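Local coordinates for anthrone oxidase-like protein (Streptomyces ambofaciens, PDB 5F9P), which acts as an oxygenase that cleaves a carbon-carbon bond, opening ring B oxidatively, in atypical angucycline biosynthesis, at residues 1-6 and 112-116; 124-130 and 172-178; 7-13 and 96-100; 13-19 and 90-96; 32-38 and 224-228. All blocks are in the same frame, centred on the assembly; numbering follows the deposited sequence.

Interaction 1 (1-6 and 112-116)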
# COMPACT_ATOMS: atom_id res chain seq x y z
N PRO A 1 4.72 1.05 -12.18
CA PRO A 1 4.96 2.43 -11.74
C PRO A 1 6.16 2.51 -10.79
O PRO A 1 6.54 1.50 -10.20
CB PRO A 1 3.65 2.77 -11.02
CG PRO A 1 2.62 2.03 -11.82
CD PRO A 1 3.28 0.74 -12.26
N ILE A 2 6.75 3.69 -10.67
CA ILE A 2 8.00 3.86 -9.93
C ILE A 2 7.76 4.66 -8.66
O ILE A 2 7.06 5.67 -8.69
CB ILE A 2 9.06 4.58 -10.78
CG1 ILE A 2 9.48 3.72 -11.97
CG2 ILE A 2 10.29 4.93 -9.93
CD1 ILE A 2 10.26 2.48 -11.58
N ILE A 3 8.31 4.19 -7.54
CA ILE A 3 8.16 4.89 -6.27
C ILE A 3 9.51 5.39 -5.77
O ILE A 3 10.48 4.65 -5.79
CB ILE A 3 7.57 3.97 -5.18
CG1 ILE A 3 6.26 3.33 -5.66
CG2 ILE A 3 7.35 4.76 -3.88
CD1 ILE A 3 5.82 2.18 -4.78
N SER A 4 9.57 6.63 -5.33
CA SER A 4 10.83 7.16 -4.80
C SER A 4 10.61 8.19 -3.70
O SER A 4 9.62 8.92 -3.69
CB SER A 4 11.66 7.78 -5.92
OG SER A 4 11.30 9.14 -6.10
N ALA A 5 11.57 8.28 -2.78
CA ALA A 5 11.47 9.25 -1.69
C ALA A 5 11.41 10.71 -2.17
O ALA A 5 10.93 11.58 -1.45
CB ALA A 5 12.62 9.06 -0.71
N GLU A 6 11.89 10.96 -3.38
CA GLU A 6 11.85 12.32 -3.94
C GLU A 6 10.50 12.66 -4.59
O GLU A 6 10.30 13.78 -5.05
CB GLU A 6 12.98 12.55 -4.94
CG GLU A 6 14.37 12.35 -4.35
CD GLU A 6 14.79 10.89 -4.34
OE1 GLU A 6 14.24 10.10 -5.15
OE2 GLU A 6 15.67 10.54 -3.53
N LYS A 112 15.18 3.35 -6.08
CA LYS A 112 13.80 3.47 -6.57
C LYS A 112 13.11 2.11 -6.61
O LYS A 112 13.73 1.07 -6.85
CB LYS A 112 13.72 4.15 -7.94
CG LYS A 112 14.32 5.55 -7.97
CD LYS A 112 14.05 6.24 -9.31
CE LYS A 112 14.87 7.52 -9.48
NZ LYS A 112 14.53 8.58 -8.48
N ILE A 113 11.81 2.14 -6.39
CA ILE A 113 11.04 0.92 -6.27
C ILE A 113 10.04 0.85 -7.41
O ILE A 113 9.43 1.85 -7.76
CB ILE A 113 10.37 0.90 -4.88
CG1 ILE A 113 11.46 0.70 -3.82
CG2 ILE A 113 9.28 -0.16 -4.82
CD1 ILE A 113 11.02 0.89 -2.38
N GLU A 114 9.92 -0.33 -8.00
CA GLU A 114 8.95 -0.53 -9.06
C GLU A 114 7.89 -1.52 -8.62
O GLU A 114 8.21 -2.57 -8.06
CB GLU A 114 9.63 -1.06 -10.32
CG GLU A 114 8.65 -1.24 -11.47
CD GLU A 114 9.33 -1.54 -12.80
OE1 GLU A 114 10.55 -1.86 -12.81
OE2 GLU A 114 8.64 -1.45 -13.84
N ILE A 115 6.63 -1.20 -8.89
CA ILE A 115 5.53 -2.12 -8.61
C ILE A 115 4.78 -2.46 -9.90
O ILE A 115 4.64 -1.62 -10.79
CB ILE A 115 4.57 -1.52 -7.56
CG1 ILE A 115 3.97 -0.20 -8.06
CG2 ILE A 115 5.32 -1.33 -6.24
CD1 ILE A 115 2.77 0.29 -7.22
N GLY A 116 4.29 -3.69 -10.00
CA GLY A 116 3.67 -4.15 -11.24
C GLY A 116 3.47 -5.66 -11.26
O GLY A 116 4.19 -6.39 -10.58
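I3 and I113 face each other as a hydrogen-bonded pair in a small antiparallel two-stranded ribbon, strands 2-3 and 113-114, which is separate from the eight-stranded barrel and packs on side chains of strands 43-51, 56-63, 155-167 and 172-180. Two backbone bonds join the pair, I3 N to I113 O at 2.6 Å and I113 N to I3 O at 2.9 Å, and I115 N extends the ladder to P1 O.

The two ribbon faces differ. On the buried face the side chains of I3 and I113 meet at their CB atoms and cross obliquely. I3 runs extended to CD1, which reaches I115 CG2 at 3.8 Å, the two side chains crossing at about a right angle. I115 holds CG1 between its own N and carbonyl carbon (chi1 60°), which turns the CG2 branch toward I3; F60 of the barrel touches both residues.

On the exposed face I2 spreads its two branches between E114 and K112: its bent CD1 comes 3.8 Å from E114 CB, while CG2 lies 4.0 Å from K112 CD. K112 stays extended past CG and turns only at its last torsion (chi4 -64°). That final bend carries NZ past S4 CB to E6 OE1, a long salt bridge of 3.7 Å.

Interaction 2 (124-130 and 172-178)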
# COMPACT_ATOMS: atom_id res chain seq x y z
N VAL A 124 3.99 -7.20 1.05
CA VAL A 124 3.66 -7.24 2.47
C VAL A 124 3.32 -5.83 2.98
O VAL A 124 4.09 -4.89 2.79
CB VAL A 124 4.83 -7.86 3.27
CG1 VAL A 124 4.51 -7.91 4.77
CG2 VAL A 124 5.14 -9.25 2.74
N PHE A 125 2.16 -5.70 3.61
CA PHE A 125 1.59 -4.40 3.94
C PHE A 125 1.15 -4.32 5.41
O PHE A 125 0.52 -5.24 5.92
CB PHE A 125 0.39 -4.14 3.02
CG PHE A 125 -0.38 -2.90 3.34
CD1 PHE A 125 0.12 -1.65 3.01
CD2 PHE A 125 -1.60 -2.98 3.98
CE1 PHE A 125 -0.60 -0.51 3.30
CE2 PHE A 125 -2.32 -1.85 4.27
CZ PHE A 125 -1.81 -0.60 3.94
N THR A 126 1.49 -3.21 6.06
CA THR A 126 1.01 -2.93 7.41
C THR A 126 0.75 -1.44 7.56
O THR A 126 1.60 -0.62 7.21
CB THR A 126 2.02 -3.34 8.51
OG1 THR A 126 2.32 -4.74 8.39
CG2 THR A 126 1.44 -3.08 9.90
N VAL A 127 -0.41 -1.09 8.08
CA VAL A 127 -0.68 0.29 8.48
C VAL A 127 -0.70 0.33 10.00
O VAL A 127 -1.48 -0.40 10.64
CB VAL A 127 -2.00 0.82 7.90
CG1 VAL A 127 -3.12 -0.17 8.12
CG2 VAL A 127 -2.36 2.17 8.53
N PHE A 128 0.18 1.16 10.57
CA PHE A 128 0.29 1.30 12.03
C PHE A 128 -0.35 2.60 12.47
O PHE A 128 0.10 3.68 12.08
CB PHE A 128 1.75 1.38 12.49
CG PHE A 128 2.64 0.26 12.01
CD1 PHE A 128 3.24 0.31 10.77
CD2 PHE A 128 2.94 -0.81 12.84
CE1 PHE A 128 4.09 -0.70 10.33
CE2 PHE A 128 3.78 -1.82 12.42
CZ PHE A 128 4.37 -1.77 11.16
N PRO A 129 -1.41 2.51 13.30
CA PRO A 129 -1.82 3.75 13.97
C PRO A 129 -0.75 4.07 15.02
O PRO A 129 -0.30 3.16 15.72
CB PRO A 129 -3.15 3.36 14.64
CG PRO A 129 -3.06 1.89 14.83
CD PRO A 129 -2.21 1.35 13.71
N VAL A 130 -0.32 5.32 15.10
CA VAL A 130 0.71 5.71 16.05
C VAL A 130 0.28 6.93 16.85
O VAL A 130 -0.67 7.62 16.49
CB VAL A 130 2.04 6.05 15.33
CG1 VAL A 130 2.58 4.80 14.60
CG2 VAL A 130 1.82 7.18 14.37
N ALA A 172 -3.03 9.67 13.77
CA ALA A 172 -1.80 9.57 13.00
C ALA A 172 -1.56 8.13 12.58
O ALA A 172 -1.94 7.20 13.28
CB ALA A 172 -0.63 10.08 13.82
N PHE A 173 -0.91 7.95 11.43
CA PHE A 173 -0.60 6.60 10.98
C PHE A 173 0.61 6.57 10.05
O PHE A 173 0.96 7.58 9.43
CB PHE A 173 -1.82 5.95 10.31
CG PHE A 173 -2.21 6.60 9.02
CD1 PHE A 173 -3.00 7.74 9.01
CD2 PHE A 173 -1.79 6.07 7.81
CE1 PHE A 173 -3.37 8.35 7.81
CE2 PHE A 173 -2.15 6.66 6.61
CZ PHE A 173 -2.94 7.81 6.60
N VAL A 174 1.28 5.43 9.99
CA VAL A 174 2.39 5.25 9.05
C VAL A 174 2.21 3.89 8.42
O VAL A 174 1.44 3.06 8.91
CB VAL A 174 3.77 5.32 9.71
CG1 VAL A 174 3.95 6.65 10.40
CG2 VAL A 174 3.95 4.16 10.68
N ILE A 175 2.90 3.66 7.31
CA ILE A 175 2.68 2.45 6.55
C ILE A 175 4.00 1.85 6.15
O ILE A 175 4.94 2.57 5.78
CB ILE A 175 1.84 2.72 5.28
CG1 ILE A 175 0.38 2.93 5.66
CG2 ILE A 175 1.99 1.57 4.26
CD1 ILE A 175 -0.47 3.47 4.53
N SER A 176 4.07 0.53 6.25
CA SER A 176 5.21 -0.24 5.79
C SER A 176 4.77 -1.06 4.58
O SER A 176 3.82 -1.84 4.67
CB SER A 176 5.65 -1.20 6.90
OG SER A 176 6.68 -2.05 6.43
N TYR A 177 5.45 -0.90 3.45
CA TYR A 177 5.09 -1.62 2.22
C TYR A 177 6.36 -2.24 1.66
O TYR A 177 7.26 -1.53 1.24
CB TYR A 177 4.46 -0.64 1.22
CG TYR A 177 4.09 -1.20 -0.14
CD1 TYR A 177 5.05 -1.37 -1.13
CD2 TYR A 177 2.77 -1.54 -0.45
CE1 TYR A 177 4.71 -1.87 -2.39
CE2 TYR A 177 2.42 -2.04 -1.69
CZ TYR A 177 3.39 -2.20 -2.66
OH TYR A 177 3.03 -2.69 -3.90
N SER A 178 6.46 -3.57 1.71
CA SER A 178 7.67 -4.27 1.28
C SER A 178 7.44 -5.33 0.20
O SER A 178 6.34 -5.88 0.07
CB SER A 178 8.43 -4.86 2.48
OG SER A 178 7.66 -5.81 3.22
O HOH W 1 5.88 -4.44 5.06
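F125 and I175 make a close apolar contact between these strands, with F125 CE1 3.5 Å from I175 CG2. Setting CG of F125 anti to the backbone N (chi1 174°) brings the CE1 corner of the ring to that branch of the isoleucine. On the same buried face V127 CB meets I175 CG1 at 3.9 Å and V127 CG2 meets F173 CD2 at 4.0 Å; M96 and N98 of strand 92-105 complete this packing.

The other face, with the partly exposed T126, F128 and S176, is more open and more polar. There F128 rests the edge of its ring on S176 CB, 3.8 Å from CE1, with T126 CG2 over one ring face and L142 of helix 135-142 also touching F128. Nearer V124, water 1 links the strands: it donates to V124 O at 2.9 Å and hydrogen-bonds S176 OG and S178 OG. S176 OG is also hydrogen-bonded to H158 and to a glycerol, probably from the crystallisation liquor, and S178 OG to W180.

Six backbone bonds tie V124, T126 and F128 to S178, S176 and V174. This is the antiparallel strand pairing of an antibiotic biosynthesis monooxygenase domain, from the dimeric alpha/beta-barrel clan, built here into one closed barrel.

Interaction 3 (7-13 and 96-100)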
# COMPACT_ATOMS: atom_id res chain seq x y z
N ASP A 7 9.60 11.68 -4.62
CA ASP A 7 8.25 11.92 -5.14
C ASP A 7 7.66 13.17 -4.52
O ASP A 7 7.65 13.31 -3.30
CB ASP A 7 7.33 10.72 -4.84
CG ASP A 7 7.59 9.53 -5.76
OD1 ASP A 7 8.39 9.68 -6.72
OD2 ASP A 7 6.98 8.44 -5.54
N LYS A 8 7.16 14.08 -5.36
CA LYS A 8 6.53 15.29 -4.86
C LYS A 8 5.01 15.21 -4.97
O LYS A 8 4.29 16.08 -4.48
CB LYS A 8 7.05 16.52 -5.62
CG LYS A 8 8.46 16.94 -5.23
CD LYS A 8 8.76 18.41 -5.59
CE LYS A 8 8.69 18.66 -7.09
NZ LYS A 8 9.00 20.08 -7.47
N HIS A 9 4.52 14.15 -5.60
CA HIS A 9 3.10 13.93 -5.75
C HIS A 9 2.51 13.21 -4.52
O HIS A 9 3.23 12.84 -3.59
CB HIS A 9 2.83 13.13 -7.01
CG HIS A 9 3.59 11.84 -7.06
ND1 HIS A 9 4.79 11.71 -7.72
CD2 HIS A 9 3.33 10.63 -6.51
CE1 HIS A 9 5.23 10.47 -7.58
NE2 HIS A 9 4.36 9.80 -6.85
N LEU A 10 1.20 13.02 -4.53
CA LEU A 10 0.48 12.41 -3.43
C LEU A 10 0.36 10.91 -3.64
O LEU A 10 -0.02 10.45 -4.73
CB LEU A 10 -0.91 13.06 -3.32
CG LEU A 10 -1.84 12.55 -2.23
CD1 LEU A 10 -1.28 12.90 -0.86
CD2 LEU A 10 -3.23 13.12 -2.42
N THR A 11 0.68 10.13 -2.61
CA THR A 11 0.54 8.69 -2.69
C THR A 11 -0.72 8.23 -1.95
O THR A 11 -0.83 8.39 -0.73
CB THR A 11 1.78 7.95 -2.15
OG1 THR A 11 2.91 8.27 -2.98
CG2 THR A 11 1.55 6.45 -2.19
N VAL A 12 -1.65 7.66 -2.69
CA VAL A 12 -2.93 7.27 -2.12
C VAL A 12 -3.06 5.74 -2.08
O VAL A 12 -2.89 5.07 -3.11
CB VAL A 12 -4.11 7.88 -2.93
CG1 VAL A 12 -5.45 7.33 -2.45
CG2 VAL A 12 -4.09 9.41 -2.80
N LEU A 13 -3.32 5.21 -0.89
CA LEU A 13 -3.60 3.78 -0.74
C LEU A 13 -5.04 3.55 -0.30
O LEU A 13 -5.46 4.00 0.77
CB LEU A 13 -2.63 3.12 0.24
CG LEU A 13 -1.25 2.80 -0.34
CD1 LEU A 13 -0.55 4.05 -0.87
CD2 LEU A 13 -0.40 2.13 0.71
N MSE A 96 -6.42 6.29 2.14
CA MSE A 96 -5.36 6.92 2.91
C MSE A 96 -4.42 7.76 2.05
O MSE A 96 -3.88 7.27 1.06
CB MSE A 96 -4.57 5.85 3.65
CG MSE A 96 -5.35 5.16 4.77
SE MSE A 96 -4.43 3.57 5.41
CE MSE A 96 -4.64 2.47 3.79
N GLN A 97 -4.22 9.01 2.43
CA GLN A 97 -3.34 9.90 1.68
C GLN A 97 -2.00 10.00 2.39
O GLN A 97 -1.94 10.24 3.60
CB GLN A 97 -3.98 11.29 1.53
CG GLN A 97 -5.39 11.24 0.96
CD GLN A 97 -6.07 12.61 0.93
OE1 GLN A 97 -5.42 13.62 0.71
NE2 GLN A 97 -7.37 12.63 1.16
N ASN A 98 -0.91 9.82 1.64
CA ASN A 98 0.41 9.69 2.21
C ASN A 98 1.47 10.43 1.43
O ASN A 98 1.27 10.78 0.27
CB ASN A 98 0.85 8.22 2.22
CG ASN A 98 -0.26 7.29 2.64
OD1 ASN A 98 -0.43 7.01 3.83
ND2 ASN A 98 -1.04 6.83 1.67
N GLU A 99 2.61 10.63 2.07
CA GLU A 99 3.81 11.01 1.36
C GLU A 99 4.84 9.92 1.60
O GLU A 99 4.78 9.20 2.61
CB GLU A 99 4.33 12.37 1.81
CG GLU A 99 4.85 12.41 3.22
CD GLU A 99 5.19 13.84 3.66
OE1 GLU A 99 5.74 14.00 4.77
OE2 GLU A 99 4.89 14.79 2.91
N VAL A 100 5.76 9.76 0.66
CA VAL A 100 6.77 8.72 0.78
C VAL A 100 7.85 9.23 1.72
O VAL A 100 8.39 10.31 1.51
CB VAL A 100 7.39 8.39 -0.60
CG1 VAL A 100 8.55 7.40 -0.44
CG2 VAL A 100 6.31 7.82 -1.52
O HOH W 2 6.39 11.98 -1.28
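N98 grips T11 in the pairing of strands 10-17 and 92-105, the seam that closes the eight-stranded antiparallel barrel. Backbone hydrogen bonds come first: T11 N donates to N98 O and N98 N returns a bent bond to T11 O (2.8 Å, 136°), while L13 and M96 exchange a second pair.

Side-chain hydrogen bonds add to these. N98 turns its amide back along the strand, and ND2 gives T11 O a second donor at 2.9 Å, from above the carbonyl plane. Q97 sends OE1 to R165 on strand 155-167.

Van der Waals packing flanks the polar bonds. L10 points CD1 at N98 O (3.5 Å) and Q97 CB, and L13 CB touches the methyl CE of selenomethionine M96 at 4.1 Å. V100 lays CG2 against T11 OG1, 3.7 Å away.

Where direct pairing stops, solvent takes over: water 2 donates to D7 O at 2.7 Å and accepts from V100 N at 3.0 Å.

Interaction 4 (13-19 and 90-96)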
# COMPACT_ATOMS: atom_id res chain seq x y z
N LEU A 13 -3.32 5.21 -0.89
CA LEU A 13 -3.60 3.78 -0.74
C LEU A 13 -5.04 3.55 -0.30
O LEU A 13 -5.46 4.00 0.77
CB LEU A 13 -2.63 3.12 0.24
CG LEU A 13 -1.25 2.80 -0.34
CD1 LEU A 13 -0.55 4.05 -0.87
CD2 LEU A 13 -0.40 2.13 0.71
N ASN A 14 -5.80 2.88 -1.16
CA ASN A 14 -7.17 2.50 -0.86
C ASN A 14 -7.19 1.05 -0.39
O ASN A 14 -6.90 0.13 -1.15
CB ASN A 14 -8.07 2.68 -2.08
CG ASN A 14 -8.16 4.12 -2.54
OD1 ASN A 14 -7.79 5.04 -1.82
ND2 ASN A 14 -8.69 4.32 -3.74
N LEU A 15 -7.51 0.88 0.89
CA LEU A 15 -7.47 -0.41 1.55
C LEU A 15 -8.88 -0.93 1.81
O LEU A 15 -9.69 -0.24 2.43
CB LEU A 15 -6.71 -0.28 2.87
CG LEU A 15 -6.73 -1.51 3.79
CD1 LEU A 15 -6.01 -2.67 3.11
CD2 LEU A 15 -6.09 -1.17 5.13
N PHE A 16 -9.16 -2.13 1.33
CA PHE A 16 -10.47 -2.74 1.48
C PHE A 16 -10.34 -4.12 2.15
O PHE A 16 -9.47 -4.91 1.77
CB PHE A 16 -11.12 -2.92 0.12
CG PHE A 16 -11.19 -1.65 -0.69
CD1 PHE A 16 -12.23 -0.75 -0.50
CD2 PHE A 16 -10.24 -1.37 -1.66
CE1 PHE A 16 -12.30 0.42 -1.23
CE2 PHE A 16 -10.31 -0.21 -2.41
CZ PHE A 16 -11.35 0.69 -2.19
N THR A 17 -11.18 -4.39 3.13
CA THR A 17 -11.25 -5.71 3.75
C THR A 17 -12.61 -6.32 3.42
O THR A 17 -13.60 -5.60 3.25
CB THR A 17 -11.08 -5.64 5.29
OG1 THR A 17 -12.14 -4.86 5.86
CG2 THR A 17 -9.75 -5.01 5.65
N THR A 18 -12.67 -7.63 3.30
CA THR A 18 -13.93 -8.31 3.06
C THR A 18 -13.92 -9.70 3.70
O THR A 18 -12.90 -10.13 4.23
CB THR A 18 -14.25 -8.38 1.56
OG1 THR A 18 -15.62 -8.78 1.38
CG2 THR A 18 -13.32 -9.36 0.85
N ASP A 19 -15.04 -10.42 3.64
CA ASP A 19 -15.14 -11.67 4.39
C ASP A 19 -15.34 -12.96 3.58
O ASP A 19 -15.44 -14.04 4.17
CB ASP A 19 -16.22 -11.56 5.49
CG ASP A 19 -17.60 -11.26 4.93
OD1 ASP A 19 -17.75 -11.17 3.68
OD2 ASP A 19 -18.54 -11.12 5.74
N THR A 90 -17.64 -5.01 1.22
CA THR A 90 -16.51 -4.85 2.13
C THR A 90 -16.95 -4.82 3.58
O THR A 90 -18.10 -4.51 3.90
CB THR A 90 -15.73 -3.54 1.84
OG1 THR A 90 -16.61 -2.42 1.95
CG2 THR A 90 -15.12 -3.56 0.45
N THR A 91 -16.03 -5.15 4.47
CA THR A 91 -16.27 -5.01 5.89
C THR A 91 -15.66 -3.71 6.38
O THR A 91 -16.05 -3.18 7.43
CB THR A 91 -15.67 -6.19 6.67
OG1 THR A 91 -14.33 -6.41 6.21
CG2 THR A 91 -16.51 -7.47 6.42
N SER A 92 -14.71 -3.18 5.62
CA SER A 92 -14.17 -1.85 5.88
C SER A 92 -13.53 -1.22 4.64
O SER A 92 -13.11 -1.92 3.71
CB SER A 92 -13.15 -1.87 7.03
OG SER A 92 -11.92 -2.46 6.61
N ILE A 93 -13.44 0.10 4.67
CA ILE A 93 -12.84 0.89 3.61
C ILE A 93 -11.98 1.97 4.25
O ILE A 93 -12.45 2.73 5.10
CB ILE A 93 -13.92 1.59 2.79
CG1 ILE A 93 -14.76 0.57 2.01
CG2 ILE A 93 -13.30 2.65 1.87
CD1 ILE A 93 -16.05 1.17 1.45
N ARG A 94 -10.71 2.04 3.85
CA ARG A 94 -9.83 3.10 4.30
C ARG A 94 -9.12 3.70 3.10
O ARG A 94 -8.39 3.00 2.38
CB ARG A 94 -8.80 2.59 5.31
CG ARG A 94 -9.33 2.46 6.74
CD ARG A 94 -9.36 1.03 7.18
NE ARG A 94 -8.51 0.81 8.35
CZ ARG A 94 -8.12 -0.39 8.79
NH1 ARG A 94 -8.49 -1.49 8.13
NH2 ARG A 94 -7.35 -0.48 9.86
N LEU A 95 -9.34 4.99 2.87
CA LEU A 95 -8.72 5.68 1.75
C LEU A 95 -7.70 6.63 2.33
O LEU A 95 -8.06 7.66 2.92
CB LEU A 95 -9.76 6.45 0.92
CG LEU A 95 -11.09 5.78 0.59
CD1 LEU A 95 -11.99 6.79 -0.11
CD2 LEU A 95 -10.93 4.52 -0.26
N MSE A 96 -6.42 6.29 2.14
CA MSE A 96 -5.36 6.92 2.91
C MSE A 96 -4.42 7.76 2.05
O MSE A 96 -3.88 7.27 1.06
CB MSE A 96 -4.57 5.85 3.65
CG MSE A 96 -5.35 5.16 4.77
SE MSE A 96 -4.43 3.57 5.41
CE MSE A 96 -4.64 2.47 3.79
O HOH W 3 -10.07 -1.14 5.22
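F16 packs on I93, T90 and L95, and its side chain can be followed outward. CB lies 4.1 Å from T90 CG2. With CG set beside the backbone N (chi1 -54°), the ring stands out from the sheet beside I93: CD1 meets I93 CG1 at 3.8 Å, coming in at the ring edge, CE1 meets I93 CG2 at 3.9 Å, and CZ ends 4.3 Å from L95 CD2. F86 of helix 76-88 and L27 of helix 21-37 also pack on this ring, so the face carrying F16 and I93 is the helix-covered outer side of the barrel. Beside F16, N14 brings its amide OD1 against L95 CD2.

The strands run antiparallel until T17, where T91 and S92 both face one residue, a classic beta bulge. T91 N bonds to T17 O and T17 N to S92 O, while T17 OG1 sits between two hydroxyls, S92 OG at 2.5 Å and T91 OG1 at 2.7 Å.

On the opposite, inner face L15 and R94 extend alongside each other in the same direction. L15 CD2 covers one face of the R94 guanidinium, 3.9 Å from NH1, and L15 CB touches M96 CE at 3.6 Å. Water 3 lies in the guanidinium plane, donating to L15 O, hydrogen-bonded to S92 OG and accepting weakly from R94 NH1.

Interaction 5 (32-38 and 224-228)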
# COMPACT_ATOMS: atom_id res chain seq x y z
N THR A 32 -10.82 -2.70 -10.99
CA THR A 32 -10.16 -2.74 -12.29
C THR A 32 -10.93 -1.96 -13.36
O THR A 32 -10.32 -1.32 -14.23
CB THR A 32 -9.89 -4.20 -12.71
OG1 THR A 32 -8.98 -4.77 -11.75
CG2 THR A 32 -9.25 -4.27 -14.07
N LYS A 33 -12.26 -1.98 -13.29
CA LYS A 33 -13.09 -1.16 -14.16
C LYS A 33 -12.74 0.32 -14.01
O LYS A 33 -12.59 1.03 -14.99
CB LYS A 33 -14.56 -1.33 -13.83
CG LYS A 33 -15.17 -2.66 -14.23
CD LYS A 33 -16.65 -2.65 -13.79
CE LYS A 33 -17.34 -3.96 -14.08
NZ LYS A 33 -18.80 -3.82 -13.85
N ILE A 34 -12.62 0.77 -12.76
CA ILE A 34 -12.28 2.16 -12.46
C ILE A 34 -10.87 2.54 -12.98
O ILE A 34 -10.67 3.59 -13.60
CB ILE A 34 -12.43 2.44 -10.94
CG1 ILE A 34 -13.90 2.30 -10.52
CG2 ILE A 34 -11.90 3.84 -10.59
CD1 ILE A 34 -14.11 2.15 -9.01
N VAL A 35 -9.90 1.67 -12.74
CA VAL A 35 -8.56 1.89 -13.27
C VAL A 35 -8.56 2.00 -14.80
O VAL A 35 -7.97 2.91 -15.36
CB VAL A 35 -7.58 0.76 -12.82
CG1 VAL A 35 -6.25 0.84 -13.59
CG2 VAL A 35 -7.36 0.82 -11.32
N ASP A 36 -9.25 1.08 -15.46
CA ASP A 36 -9.20 1.00 -16.92
C ASP A 36 -9.87 2.20 -17.58
O ASP A 36 -9.50 2.60 -18.68
CB ASP A 36 -9.83 -0.31 -17.40
CG ASP A 36 -8.98 -1.52 -17.05
OD1 ASP A 36 -7.80 -1.35 -16.68
OD2 ASP A 36 -9.50 -2.66 -17.16
N ALA A 37 -10.84 2.79 -16.88
CA ALA A 37 -11.54 3.98 -17.38
C ALA A 37 -10.93 5.30 -16.87
O ALA A 37 -11.34 6.36 -17.31
CB ALA A 37 -13.03 3.91 -17.03
N ALA A 38 -9.96 5.21 -15.97
CA ALA A 38 -9.39 6.40 -15.34
C ALA A 38 -8.79 7.41 -16.32
O ALA A 38 -7.84 7.10 -17.04
CB ALA A 38 -8.34 6.00 -14.30
N VAL A 224 -2.00 -7.59 -9.18
CA VAL A 224 -2.74 -8.23 -10.27
C VAL A 224 -3.05 -7.31 -11.46
O VAL A 224 -3.47 -7.79 -12.50
CB VAL A 224 -4.06 -8.89 -9.77
CG1 VAL A 224 -3.76 -10.04 -8.77
CG2 VAL A 224 -4.99 -7.85 -9.16
N HIS A 225 -2.83 -6.01 -11.30
CA HIS A 225 -3.20 -5.07 -12.36
C HIS A 225 -2.57 -3.71 -12.09
O HIS A 225 -2.55 -3.23 -10.96
CB HIS A 225 -4.73 -4.95 -12.46
CG HIS A 225 -5.23 -4.28 -13.70
ND1 HIS A 225 -5.34 -4.93 -14.91
CD2 HIS A 225 -5.70 -3.02 -13.91
CE1 HIS A 225 -5.83 -4.10 -15.82
NE2 HIS A 225 -6.06 -2.93 -15.24
N THR A 226 -2.02 -3.11 -13.14
CA THR A 226 -1.49 -1.75 -13.06
C THR A 226 -1.73 -1.02 -14.38
O THR A 226 -1.70 -1.64 -15.45
CB THR A 226 0.02 -1.74 -12.78
OG1 THR A 226 0.44 -0.42 -12.44
CG2 THR A 226 0.79 -2.19 -14.01
N ARG A 227 -1.96 0.29 -14.28
CA ARG A 227 -2.18 1.16 -15.42
C ARG A 227 -1.72 2.58 -15.10
O ARG A 227 -1.90 3.04 -13.97
CB ARG A 227 -3.67 1.18 -15.79
CG ARG A 227 -3.92 1.82 -17.14
CD ARG A 227 -5.38 1.89 -17.56
NE ARG A 227 -5.49 2.85 -18.66
CZ ARG A 227 -6.12 4.01 -18.61
NH1 ARG A 227 -6.82 4.37 -17.54
NH2 ARG A 227 -6.09 4.82 -19.68
N SER A 228 -1.15 3.29 -16.08
CA SER A 228 -0.73 4.69 -15.90
C SER A 228 -1.54 5.65 -16.76
O SER A 228 -2.21 5.23 -17.71
CB SER A 228 0.76 4.86 -16.21
OG SER A 228 1.56 4.09 -15.34
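T32 sets its methyl on the ring of H225, where helix 21-37 packs against strand 217-228 on the outside of the barrel. T32 CG2 is 3.7 Å from the ring centroid and 12° off the normal, a CH-pi contact over the middle of the face; its OG1 turns instead to I28 O within the helix.

One turn on, V35 slides between the two long side chains of the strand. CG1, anti to the backbone N (chi1 169°), lies in the plane of the H225 ring at its edge, 3.9 Å from CD2, and presses on R227 CB at 3.4 Å. The carbonyl of V35 takes two donors, A38 N of the same segment and R227 NH1 at 2.9 Å.

D36 reaches back to the histidine: H225 NE2 bonds to the syn side of OD1 at 2.8 Å, the carboxylate and ring planes standing 60° apart. OD2 accepts from A235 N in the probably tag-derived C-terminal tail, so each carboxylate oxygen has a partner. The D36 carbonyl oxygen stands over one face of the R227 guanidinium without a bond.

A38 closes the contact. R227, extended as far as NE and held there by E231 O, gathers the carbonyls of V35 and A38, and its NH1 meets a lone pair of A38 O in the carbonyl plane at 3.0 Å.

How the interactions relate
Interactions 2, 3 and 4 all lie in the closed eight-stranded barrel. Interactions 3 and 4 are successive stretches of one strand pair, 10-17 with 92-105, sharing L13 and M96, with centres about 17 Å apart. Interaction 2 belongs to strands 122-130 and 172-180, yet its inward side chains touch those of interactions 3 and 4 across the interior, F125 on L13 and L15. Interaction 1 is a separate ribbon packed on the barrel, touching Y177, V100 and T226. Interaction 5 adds an outer helix. Along the chain 4 lies within 3 and 3 within 1, interaction 2 follows, and interaction 5 spans 2 and crosses 1, 3 and 4, so N- and C-terminal parts are interlocked in one barrel.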